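CCMAN5 (Cellulosimicrobium cellulans, PDB 2XSG) hydrolyses alpha-mannosidic linkages as a family 92 glycoside hydrolase with a bound calcium ion, and probably uncaps mannose-6-phosphate on the glycans of yeast-produced lysosomal enzymes. Local coordinates at residues Phe382-Glu386 against Pro432-Leu437; Phe345-Trp351 against Gln376-Leu381; Thr65-Gly69 against Ala320-Asn324. All coordinates share one frame. Residue numbers count along the deposited sequence, not the author numbering.

Contact 1 of 3, residues Phe382-Glu386 against Pro432-Leu437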
loop_
_atom_site.group_PDB
_atom_site.type_symbol
_atom_site.label_atom_id
_atom_site.label_comp_id
_atom_site.label_asym_id
_atom_site.label_seq_id
_atom_site.Cartn_x
_atom_site.Cartn_y
_atom_site.Cartn_z
ATOM N N PHE A 382 -4.702 0.584 18.889
ATOM C CA PHE A 382 -4.139 -0.256 19.961
ATOM C C PHE A 382 -4.679 0.127 21.343
ATOM O O PHE A 382 -4.872 -0.731 22.195
ATOM C CB PHE A 382 -2.600 -0.258 19.923
ATOM C CG PHE A 382 -2.035 -1.265 18.943
ATOM C CD1 PHE A 382 -1.843 -2.585 19.319
ATOM C CD2 PHE A 382 -1.769 -0.903 17.620
ATOM C CE1 PHE A 382 -1.358 -3.540 18.401
ATOM C CE2 PHE A 382 -1.284 -1.840 16.711
ATOM C CZ PHE A 382 -1.089 -3.166 17.106
ATOM N N ALA A 383 -4.939 1.413 21.549
ATOM C CA ALA A 383 -5.517 1.890 22.793
ATOM C C ALA A 383 -6.916 1.287 22.981
ATOM O O ALA A 383 -7.299 0.915 24.113
ATOM C CB ALA A 383 -5.565 3.394 22.803
ATOM N N ASP A 384 -7.648 1.171 21.871
ATOM C CA ASP A 384 -8.970 0.546 21.842
ATOM C C ASP A 384 -8.936 -0.953 22.159
ATOM O O ASP A 384 -9.760 -1.433 22.958
ATOM C CB ASP A 384 -9.679 0.803 20.503
ATOM C CG ASP A 384 -10.159 2.243 20.356
ATOM O OD1 ASP A 384 -10.147 2.994 21.370
ATOM O OD2 ASP A 384 -10.529 2.635 19.222
ATOM N N ALA A 385 -7.998 -1.686 21.560
ATOM C CA ALA A 385 -7.795 -3.095 21.923
ATOM C C ALA A 385 -7.579 -3.237 23.431
ATOM O O ALA A 385 -8.206 -4.079 24.084
ATOM C CB ALA A 385 -6.622 -3.706 21.147
ATOM N N GLU A 386 -6.711 -2.400 23.984
ATOM C CA GLU A 386 -6.443 -2.419 25.417
ATOM C C GLU A 386 -7.701 -2.118 26.256
ATOM O O GLU A 386 -7.967 -2.797 27.257
ATOM C CB GLU A 386 -5.289 -1.458 25.744
ATOM C CG GLU A 386 -5.056 -1.203 27.213
ATOM C CD GLU A 386 -4.442 -2.388 27.940
ATOM O OE1 GLU A 386 -4.156 -3.437 27.327
ATOM O OE2 GLU A 386 -4.208 -2.241 29.138
ATOM N N PRO A 432 0.697 -1.217 26.309
ATOM C CA PRO A 432 0.593 -2.639 26.664
ATOM C C PRO A 432 0.050 -3.521 25.527
ATOM O O PRO A 432 0.450 -4.686 25.414
ATOM C CB PRO A 432 -0.388 -2.639 27.840
ATOM C CG PRO A 432 -1.107 -1.332 27.727
ATOM C CD PRO A 432 -0.092 -0.378 27.225
ATOM N N ALA A 433 -0.850 -2.982 24.708
ATOM C CA ALA A 433 -1.334 -3.711 23.543
ATOM C C ALA A 433 -0.237 -3.886 22.491
ATOM O O ALA A 433 -0.186 -4.905 21.806
ATOM C CB ALA A 433 -2.569 -3.032 22.941
ATOM N N LEU A 434 0.635 -2.892 22.373
ATOM C CA LEU A 434 1.791 -3.004 21.497
ATOM C C LEU A 434 2.779 -4.045 22.045
ATOM O O LEU A 434 3.351 -4.812 21.266
ATOM C CB LEU A 434 2.456 -1.645 21.272
ATOM C CG LEU A 434 1.735 -0.618 20.395
ATOM C CD1 LEU A 434 2.356 0.750 20.572
ATOM C CD2 LEU A 434 1.758 -1.023 18.945
ATOM N N GLN A 435 2.948 -4.100 23.373
ATOM C CA GLN A 435 3.759 -5.148 23.993
ATOM C C GLN A 435 3.253 -6.564 23.670
ATOM O O GLN A 435 4.053 -7.437 23.323
ATOM C CB GLN A 435 3.880 -4.948 25.517
ATOM C CG GLN A 435 4.930 -5.845 26.193
ATOM C CD GLN A 435 6.357 -5.306 26.091
ATOM O OE1 GLN A 435 7.275 -6.005 25.632
ATOM N NE2 GLN A 435 6.555 -4.067 26.532
ATOM N N ARG A 436 1.939 -6.791 23.764
ATOM C CA ARG A 436 1.375 -8.117 23.463
ATOM C C ARG A 436 1.528 -8.470 21.979
ATOM O O ARG A 436 1.718 -9.636 21.631
ATOM C CB ARG A 436 -0.104 -8.217 23.858
ATOM C CG ARG A 436 -0.391 -8.061 25.349
ATOM C CD ARG A 436 -1.871 -8.385 25.649
ATOM N NE ARG A 436 -2.783 -7.409 25.043
ATOM C CZ ARG A 436 -3.131 -6.261 25.620
ATOM N NH1 ARG A 436 -2.651 -5.938 26.826
ATOM N NH2 ARG A 436 -3.959 -5.431 24.995
ATOM N N LEU A 437 1.430 -7.455 21.118
ATOM C CA LEU A 437 1.647 -7.624 19.688
ATOM C C LEU A 437 3.052 -8.161 19.423
ATOM O O LEU A 437 3.228 -9.149 18.715
ATOM C CB LEU A 437 1.474 -6.287 18.953
ATOM C CG LEU A 437 1.773 -6.347 17.456
ATOM C CD1 LEU A 437 0.603 -6.989 16.702
ATOM C CD2 LEU A 437 2.071 -4.972 16.890
HETATM O O HOH W 1 -6.204 -6.257 23.989
#
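Two helices of the catalytic domain cross here almost at right angles: the last turn or so of helix 368-387 packs on the C-terminal half of helix 427-438, with the short axes 8.8 Å apart at an angle of 92°. So steep a crossing limits the contact to a small patch, and the residue at its centre is small. Ala-433 has a side chain short enough for its CB to sit 3.3 Å from the backbone O of Phe-382, and its CA comes within 5.6 Å of the CA of Glu-386. Phe-382 supplies the large apolar surface. Leu-434 CD2 lies over one face of its ring, 3.6 Å from the centroid and nearly on the normal, a CH-pi contact. Ala-433 CB meets the ring edge, 3.7 Å from Phe-382 CD1, and Leu-437 CD2 lies 3.6 Å from Phe-382 CZ. Toward the solvent the chemistry turns polar. Arg-436 is long enough to reach back along its helix and bind Glu-386 OE1 through NH1 at 3.0 Å and NH2 at 3.1 Å, a salt bridge, while Glu-386 CD rests 3.5 Å from the ring atom CG of Pro-432. Ser-409 of helix 409-418 touches Phe-382, Leu-434 and Leu-437, and helix 455-474 packs on Leu-434. An apolar centre bordered by a salt bridge is a familiar form of helix-helix packing, here within the (alpha/alpha)6 barrel of family 92 enzymes.

Contact 2 of 3, residues Phe345-Trp351 against Gln376-Leu381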
loop_
_atom_site.group_PDB
_atom_site.type_symbol
_atom_site.label_atom_id
_atom_site.label_comp_id
_atom_site.label_asym_id
_atom_site.label_seq_id
_atom_site.Cartn_x
_atom_site.Cartn_y
_atom_site.Cartn_z
ATOM N N PHE A 345 -8.529 15.421 14.953
ATOM C CA PHE A 345 -7.701 14.686 13.991
ATOM C C PHE A 345 -8.592 13.739 13.207
ATOM O O PHE A 345 -9.714 13.420 13.632
ATOM C CB PHE A 345 -6.553 13.934 14.693
ATOM C CG PHE A 345 -6.931 12.593 15.256
ATOM C CD1 PHE A 345 -7.636 12.496 16.455
ATOM C CD2 PHE A 345 -6.532 11.421 14.611
ATOM C CE1 PHE A 345 -7.971 11.247 16.989
ATOM C CE2 PHE A 345 -6.865 10.158 15.131
ATOM C CZ PHE A 345 -7.594 10.070 16.325
ATOM N N THR A 346 -8.099 13.297 12.061
ATOM C CA THR A 346 -8.831 12.338 11.237
ATOM C C THR A 346 -8.341 10.937 11.565
ATOM O O THR A 346 -7.123 10.671 11.587
ATOM C CB THR A 346 -8.658 12.661 9.740
ATOM O OG1 THR A 346 -9.283 13.916 9.484
ATOM C CG2 THR A 346 -9.313 11.599 8.817
ATOM N N TYR A 347 -9.292 10.043 11.833
ATOM C CA TYR A 347 -8.958 8.655 12.129
ATOM C C TYR A 347 -8.844 7.869 10.819
ATOM O O TYR A 347 -9.791 7.808 10.029
ATOM C CB TYR A 347 -9.995 8.030 13.071
ATOM C CG TYR A 347 -9.741 6.587 13.414
ATOM C CD1 TYR A 347 -8.750 6.229 14.328
ATOM C CD2 TYR A 347 -10.488 5.570 12.824
ATOM C CE1 TYR A 347 -8.506 4.889 14.641
ATOM C CE2 TYR A 347 -10.259 4.231 13.149
ATOM C CZ TYR A 347 -9.270 3.902 14.065
ATOM O OH TYR A 347 -9.034 2.579 14.384
ATOM N N TYR A 348 -7.674 7.284 10.606
ATOM C CA TYR A 348 -7.434 6.373 9.500
ATOM C C TYR A 348 -7.373 4.924 9.998
ATOM O O TYR A 348 -7.032 4.659 11.162
ATOM C CB TYR A 348 -6.132 6.758 8.770
ATOM C CG TYR A 348 -6.221 8.138 8.154
ATOM C CD1 TYR A 348 -5.866 9.288 8.879
ATOM C CD2 TYR A 348 -6.710 8.298 6.863
ATOM C CE1 TYR A 348 -5.983 10.556 8.303
ATOM C CE2 TYR A 348 -6.839 9.540 6.297
ATOM C CZ TYR A 348 -6.475 10.661 7.014
ATOM O OH TYR A 348 -6.627 11.874 6.398
ATOM N N ASP A 349 -7.724 4.004 9.099
ATOM C CA ASP A 349 -7.752 2.577 9.382
ATOM C C ASP A 349 -7.511 1.812 8.084
ATOM O O ASP A 349 -7.708 2.367 6.986
ATOM C CB ASP A 349 -9.098 2.196 9.997
ATOM C CG ASP A 349 -9.089 0.824 10.667
ATOM O OD1 ASP A 349 -8.021 0.165 10.754
ATOM O OD2 ASP A 349 -10.183 0.385 11.086
ATOM N N SER A 350 -7.090 0.559 8.236
ATOM C CA SER A 350 -6.751 -0.401 7.156
ATOM C C SER A 350 -5.251 -0.553 7.059
ATOM O O SER A 350 -4.580 0.257 6.442
ATOM C CB SER A 350 -7.312 -0.028 5.790
ATOM O OG SER A 350 -7.117 -1.107 4.893
ATOM N N TRP A 351 -4.731 -1.594 7.683
ATOM C CA TRP A 351 -3.298 -1.697 7.915
ATOM C C TRP A 351 -2.756 -2.989 7.321
ATOM O O TRP A 351 -3.447 -3.995 7.306
ATOM C CB TRP A 351 -3.040 -1.670 9.414
ATOM C CG TRP A 351 -3.626 -0.456 10.118
ATOM C CD1 TRP A 351 -4.823 -0.382 10.759
ATOM C CD2 TRP A 351 -3.020 0.834 10.243
ATOM N NE1 TRP A 351 -5.013 0.891 11.276
ATOM C CE2 TRP A 351 -3.916 1.652 10.970
ATOM C CE3 TRP A 351 -1.799 1.377 9.813
ATOM C CZ2 TRP A 351 -3.626 2.978 11.293
ATOM C CZ3 TRP A 351 -1.514 2.709 10.119
ATOM C CH2 TRP A 351 -2.430 3.496 10.846
ATOM N N GLN A 376 -1.387 8.801 14.970
ATOM C CA GLN A 376 -2.358 9.005 16.036
ATOM C C GLN A 376 -3.459 7.953 15.950
ATOM O O GLN A 376 -3.914 7.431 16.975
ATOM C CB GLN A 376 -2.968 10.411 15.992
ATOM C CG GLN A 376 -4.010 10.702 17.131
ATOM C CD GLN A 376 -3.428 10.674 18.546
ATOM O OE1 GLN A 376 -3.121 11.722 19.121
ATOM N NE2 GLN A 376 -3.308 9.473 19.128
ATOM N N SER A 377 -3.870 7.645 14.722
ATOM C CA SER A 377 -4.927 6.655 14.492
ATOM C C SER A 377 -4.455 5.275 14.918
ATOM O O SER A 377 -5.208 4.510 15.549
ATOM C CB SER A 377 -5.338 6.652 13.021
ATOM O OG SER A 377 -5.809 7.939 12.642
ATOM N N LEU A 378 -3.204 4.966 14.575
ATOM C CA LEU A 378 -2.603 3.677 14.927
ATOM C C LEU A 378 -2.550 3.524 16.451
ATOM O O LEU A 378 -2.835 2.446 16.986
ATOM C CB LEU A 378 -1.196 3.557 14.323
ATOM C CG LEU A 378 -0.395 2.261 14.498
ATOM C CD1 LEU A 378 -1.211 1.032 14.104
ATOM C CD2 LEU A 378 0.895 2.380 13.654
ATOM N N VAL A 379 -2.210 4.626 17.126
ATOM C CA VAL A 379 -2.242 4.696 18.598
ATOM C C VAL A 379 -3.647 4.430 19.169
ATOM O O VAL A 379 -3.782 3.630 20.089
ATOM C CB VAL A 379 -1.632 6.016 19.130
ATOM C CG1 VAL A 379 -1.889 6.173 20.613
ATOM C CG2 VAL A 379 -0.120 6.045 18.857
ATOM N N TYR A 380 -4.676 5.059 18.603
ATOM C CA TYR A 380 -6.060 4.839 19.051
ATOM C C TYR A 380 -6.519 3.411 18.856
ATOM O O TYR A 380 -7.265 2.879 19.687
ATOM C CB TYR A 380 -7.038 5.746 18.312
ATOM C CG TYR A 380 -7.346 7.030 18.999
ATOM C CD1 TYR A 380 -6.334 7.783 19.582
ATOM C CD2 TYR A 380 -8.658 7.512 19.064
ATOM C CE1 TYR A 380 -6.608 8.977 20.221
ATOM C CE2 TYR A 380 -8.947 8.722 19.706
ATOM C CZ TYR A 380 -7.907 9.437 20.280
ATOM O OH TYR A 380 -8.132 10.627 20.896
ATOM N N LEU A 381 -6.070 2.804 17.758
ATOM C CA LEU A 381 -6.440 1.434 17.417
ATOM C C LEU A 381 -5.959 0.440 18.470
ATOM O O LEU A 381 -6.719 -0.441 18.887
ATOM C CB LEU A 381 -5.938 1.048 16.019
ATOM C CG LEU A 381 -6.319 -0.371 15.582
ATOM C CD1 LEU A 381 -7.829 -0.474 15.417
ATOM C CD2 LEU A 381 -5.612 -0.788 14.307
#
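Ser-377, Phe-345 and Trp-351 have the most surface buried where residues 345-351 cross helix 368-387. Ser-377 is small enough to let the backbone come close, its CA 5.1 Å from the CA of Tyr-347, and its OG accepts a 2.8 Å hydrogen bond from Tyr-348 N. The same hydroxyl bonds to the O of Asp-373, one turn earlier, so both its bonding roles are used. Phe-345 lays one ring face on Gln-376, whose CG is 3.6 Å from the ring centroid, and turns its edge to the face of Tyr-380 in a T-shaped pair with centroids 5.0 Å apart. At the other end of the segment, Leu-378 CD1 stands over one face of the broad Trp-351 indole, 4.0 Å from the centroid of the six-membered ring, a CH-pi contact, while Leu-381 CD2 packs 3.5 Å from Trp-351 NE1. Strand 348-349 pairs in turn with strand 323-324, so a two-stranded antiparallel sheet packs by one strand and its flanking loop on a helix of the (alpha/alpha)6 catalytic barrel.

Contact 3 of 3, residues Thr65-Gly69 against Ala320-Asn324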
loop_
_atom_site.group_PDB
_atom_site.type_symbol
_atom_site.label_atom_id
_atom_site.label_comp_id
_atom_site.label_asym_id
_atom_site.label_seq_id
_atom_site.Cartn_x
_atom_site.Cartn_y
_atom_site.Cartn_z
ATOM N N THR A 65 -15.892 -1.029 -2.362
ATOM C CA THR A 65 -14.856 -1.173 -1.334
ATOM C C THR A 65 -13.689 -1.962 -1.889
ATOM O O THR A 65 -13.850 -2.778 -2.808
ATOM C CB THR A 65 -15.365 -1.878 -0.030
ATOM O OG1 THR A 65 -15.586 -3.275 -0.283
ATOM C CG2 THR A 65 -16.649 -1.237 0.479
ATOM N N ASN A 66 -12.505 -1.721 -1.335
ATOM C CA ASN A 66 -11.339 -2.413 -1.841
ATOM C C ASN A 66 -10.083 -2.191 -1.011
ATOM O O ASN A 66 -10.091 -1.397 -0.057
ATOM C CB ASN A 66 -11.087 -1.988 -3.290
ATOM C CG ASN A 66 -10.881 -3.175 -4.199
ATOM O OD1 ASN A 66 -10.085 -4.072 -3.893
ATOM N ND2 ASN A 66 -11.607 -3.198 -5.320
ATOM N N LEU A 67 -9.026 -2.904 -1.401
ATOM C CA LEU A 67 -7.698 -2.784 -0.811
ATOM C C LEU A 67 -6.679 -2.748 -1.937
ATOM O O LEU A 67 -6.733 -3.562 -2.859
ATOM C CB LEU A 67 -7.394 -3.990 0.085
ATOM C CG LEU A 67 -8.223 -4.176 1.349
ATOM C CD1 LEU A 67 -7.793 -5.444 2.085
ATOM C CD2 LEU A 67 -8.117 -2.947 2.248
ATOM N N ASP A 68 -5.720 -1.837 -1.847
ATOM C CA ASP A 68 -4.766 -1.671 -2.946
ATOM C C ASP A 68 -3.576 -2.585 -2.808
ATOM O O ASP A 68 -2.916 -2.603 -1.770
ATOM C CB ASP A 68 -4.289 -0.228 -3.037
ATOM C CG ASP A 68 -5.431 0.744 -3.105
ATOM O OD1 ASP A 68 -6.105 0.895 -2.066
ATOM O OD2 ASP A 68 -5.660 1.356 -4.178
ATOM N N GLY A 69 -3.326 -3.359 -3.857
ATOM C CA GLY A 69 -2.101 -4.129 -3.986
ATOM C C GLY A 69 -1.893 -5.269 -3.020
ATOM O O GLY A 69 -0.757 -5.678 -2.792
ATOM N N ALA A 320 -3.301 6.170 -0.714
ATOM C CA ALA A 320 -4.457 5.265 -0.740
ATOM C C ALA A 320 -4.765 4.661 0.633
ATOM O O ALA A 320 -5.907 4.703 1.080
ATOM C CB ALA A 320 -4.251 4.169 -1.743
ATOM N N MET A 321 -3.764 4.071 1.285
ATOM C CA MET A 321 -3.986 3.353 2.543
ATOM C C MET A 321 -2.969 3.810 3.587
ATOM O O MET A 321 -1.843 4.118 3.221
ATOM C CB MET A 321 -3.860 1.840 2.335
ATOM C CG MET A 321 -5.047 1.184 1.602
ATOM S SD MET A 321 -4.716 -0.527 1.077
ATOM C CE MET A 321 -4.541 -1.405 2.629
ATOM N N PRO A 322 -3.365 3.867 4.881
ATOM C CA PRO A 322 -4.708 3.586 5.402
ATOM C C PRO A 322 -5.774 4.571 4.902
ATOM O O PRO A 322 -5.450 5.708 4.534
ATOM C CB PRO A 322 -4.527 3.680 6.928
ATOM C CG PRO A 322 -3.341 4.589 7.108
ATOM C CD PRO A 322 -2.431 4.230 5.963
ATOM N N MET A 323 -7.031 4.122 4.883
ATOM C CA MET A 323 -8.130 4.911 4.334
ATOM C C MET A 323 -8.759 5.759 5.418
ATOM O O MET A 323 -8.736 5.388 6.593
ATOM C CB MET A 323 -9.239 4.021 3.762
ATOM C CG MET A 323 -8.808 2.822 2.958
ATOM S SD MET A 323 -10.286 1.801 2.711
ATOM C CE MET A 323 -9.567 0.195 2.937
ATOM N N ASN A 324 -9.331 6.887 5.013
ATOM C CA ASN A 324 -10.120 7.718 5.925
ATOM C C ASN A 324 -11.282 6.865 6.446
ATOM O O ASN A 324 -12.164 6.471 5.675
ATOM C CB ASN A 324 -10.607 8.977 5.187
ATOM C CG ASN A 324 -11.263 10.007 6.101
ATOM O OD1 ASN A 324 -11.882 9.676 7.126
ATOM N ND2 ASN A 324 -11.172 11.276 5.700
#
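Thr-65 lies just after strand 58-63, and its hydroxyl bonds to Asp-78, outside the contact. Asn-66 steadies the extended backbone with its own side chain, OD1 accepting a 2.9 Å hydrogen bond from Leu-67 N, while its carbonyl O lies 3.4 Å from Met-323 CE. Leu-67 makes the apolar core of the contact: its CD2 is 3.5 Å from Met-323 CE and 3.9 Å from Met-321 CE. Methionine suits both places, being long and flexible enough to span a gap between backbones whose nearest CA atoms, those of Asp-68 and Ala-320, are 7.3 Å apart. The cis peptide before Pro-322 falls between Met-321 and Met-323, and both methionines direct their CA-to-CB bonds toward the loop. Asp-68 donates a weak hydrogen bond from N to Met-321 SD at 3.4 Å; its OD1 lies 3.8 Å from the small Ala-320 CB and is paired with Lys-38. Gly-69 then turns away with a positive phi, which glycine adopts easily. The contact thus joins an N-terminal-domain loop running between strands 58-63 and 80-84 to the segment leading from helix 306-318 into strand 323-324, which pairs with strand 348-349.

Contacts 1 and 2 use successive parts of helix 368-387, their centres 13 Å apart, so one helix faces helix 427-438 near its end and residues 345-351 before that. Contact 2 also touches contact 3, again with centres 13 Å apart: Asp-349 O and Met-323 N, 2.8 Å apart, probably share a hydrogen bond, and Ser-350 OG packs 3.4 Å from Leu-67 CD2. Contacts 1 and 3, 23 Å apart at their centres, do not touch. A bound bis-tris propane molecule lies about 7 Å from the Leu-67 side chain, 10 Å from that of Trp-351 and 13 Å from that of Leu-437. Calcium, about 12 Å from the Met-321 side chain, is bound by Asp-662, whose backbone bonds to Gly-69.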